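Local coordinates for protein prolyl 4-hydroxylase (Phytophthora capsici LT1534, PDB 6IUQ) that probably hydroxylates proline residues at the C4 position, as an iron(II)- and 2-oxoglutarate-dependent dioxygenase built on a double-stranded beta-helix core, at residues Asp158-Gly161 / Ala162-Arg166. Numbering follows the deposited sequence.
Sequences DNPG and APNKR. With FE2 (Fe (II) ion), chain C.
Asn159 slides its carboxamide past that of Asn164, the side chains running in opposite directions with their amide planes 41° apart and Asn159 CG 3.2 Å from Asn164 OD1. Holding CG anti to the backbone N (chi1 -173°) carries the Asn159 amide across the loop, where ND2 gives a nearly straight hydrogen bond to Arg166 O at 2.8 Å, close to its own amide plane, and a weak one to Asn164 O. Its OD1 accepts from Asn237 ND2 and, weakly, from Gly161 N, so an amide, donor at one end and acceptor at the other, suits this buried place. Asn164 uses its carbonyl differently: OD1 takes the backbone N of Arg166 at 2.8 Å, an Asx turn leading into strand 166-173. The chain reverses in a type II' beta turn from Gly161 to Asn164, closed by Asn164 N to Gly161 O at 3.1 Å; at its phi of 127°, Gly161 has no CB to jam against the preceding carbonyl oxygen. Arg166, extended from CG to NE, brings NH1 to Asp158 O at 3.0 Å, the oxygen lying at the edge of the guanidinium; Trp230 adds a cation-pi contact. The Arg166 bond and the Asn159 side chain tie Asp158 and Asn159 to the first residue of the strand. Asp158 OD1 binds the iron at 2.4 Å, while OD2 is held by Thr169 and Trp230, which should limit rotation of the carboxylate. With His156 and His215, Asp158 forms the two-histidine, one-carboxylate facial triad characteristic of 2-oxoglutarate-dependent oxygenases, its HxD motif lying in the loop between strands 139-146 and 166-173.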
loop_
_atom_site.group_PDB
_atom_site.type_symbol
_atom_site.label_atom_id
_atom_site.label_comp_id
_atom_site.label_asym_id
_atom_site.label_seq_id
_atom_site.Cartn_x
_atom_site.Cartn_y
_atom_site.Cartn_z
ATOM N N ASP A 158 0.532 -0.186 -6.121
ATOM C CA ASP A 158 1.656 0.697 -5.779
ATOM C C ASP A 158 2.819 0.568 -6.759
ATOM O O ASP A 158 3.547 1.531 -6.997
ATOM C CB ASP A 158 2.126 0.433 -4.351
ATOM C CG ASP A 158 1.340 1.211 -3.397
ATOM O OD1 ASP A 158 0.444 1.919 -3.879
ATOM O OD2 ASP A 158 1.602 1.189 -2.197
ATOM N N ASN A 159 2.973 -0.626 -7.329
ATOM C CA ASN A 159 3.838 -0.862 -8.473
ATOM C C ASN A 159 2.956 -1.306 -9.632
ATOM O O ASN A 159 2.581 -2.472 -9.707
ATOM C CB ASN A 159 4.902 -1.920 -8.137
ATOM C CG ASN A 159 5.952 -2.099 -9.226
ATOM O OD1 ASN A 159 5.727 -1.788 -10.403
ATOM N ND2 ASN A 159 7.106 -2.645 -8.837
ATOM N N PRO A 160 2.619 -0.372 -10.534
ATOM C CA PRO A 160 1.769 -0.656 -11.712
ATOM C C PRO A 160 2.507 -1.326 -12.871
ATOM O O PRO A 160 1.892 -1.779 -13.825
ATOM C CB PRO A 160 1.264 0.729 -12.135
ATOM C CG PRO A 160 2.247 1.717 -11.544
ATOM C CD PRO A 160 2.918 1.067 -10.368
ATOM N N GLY A 161 3.807 -1.405 -12.755
ATOM C CA GLY A 161 4.668 -2.036 -13.703
ATOM C C GLY A 161 5.762 -1.120 -14.119
ATOM O O GLY A 161 6.156 -0.250 -13.417
ATOM N N ALA A 162 6.271 -1.400 -15.297
ATOM C CA ALA A 162 7.250 -0.600 -16.040
ATOM C C ALA A 162 8.550 -0.585 -15.424
ATOM O O ALA A 162 9.164 -1.610 -15.361
ATOM C CB ALA A 162 6.781 0.809 -16.259
ATOM N N PRO A 163 8.953 0.601 -15.011
ATOM C CA PRO A 163 10.204 0.848 -14.331
ATOM C C PRO A 163 10.008 0.881 -12.820
ATOM O O PRO A 163 11.004 0.831 -12.158
ATOM C CB PRO A 163 10.602 2.221 -14.846
ATOM C CG PRO A 163 9.328 2.861 -15.118
ATOM C CD PRO A 163 8.400 1.807 -15.596
ATOM N N ASN A 164 8.786 0.966 -12.305
ATOM C CA ASN A 164 8.596 0.982 -10.862
ATOM C C ASN A 164 9.304 -0.176 -10.156
ATOM O O ASN A 164 9.223 -1.270 -10.550
ATOM C CB ASN A 164 7.134 1.035 -10.513
ATOM C CG ASN A 164 6.904 1.338 -9.075
ATOM O OD1 ASN A 164 7.268 0.593 -8.215
ATOM N ND2 ASN A 164 6.312 2.445 -8.826
ATOM N N LYS A 165 10.000 0.123 -9.090
ATOM C CA LYS A 165 10.789 -0.822 -8.349
ATOM C C LYS A 165 10.234 -1.316 -7.022
ATOM O O LYS A 165 10.812 -2.165 -6.415
ATOM C CB LYS A 165 12.159 -0.186 -8.077
ATOM C CG LYS A 165 12.934 0.256 -9.289
ATOM C CD LYS A 165 13.111 -0.899 -10.243
ATOM C CE LYS A 165 13.369 -2.170 -9.484
ATOM N NZ LYS A 165 13.482 -3.334 -10.377
ATOM N N ARG A 166 9.104 -0.790 -6.610
ATOM C CA ARG A 166 8.506 -1.120 -5.320
ATOM C C ARG A 166 8.058 -2.559 -5.204
ATOM O O ARG A 166 7.421 -3.105 -6.101
ATOM C CB ARG A 166 7.325 -0.213 -5.056
ATOM C CG ARG A 166 7.708 1.225 -4.891
ATOM C CD ARG A 166 6.461 2.054 -5.120
ATOM N NE ARG A 166 6.649 3.473 -4.863
ATOM C CZ ARG A 166 5.710 4.388 -5.081
ATOM N NH1 ARG A 166 4.511 4.027 -5.565
ATOM N NH2 ARG A 166 5.967 5.662 -4.802
HETATM FE FE FE2 C . -1.300 3.266 -2.883
#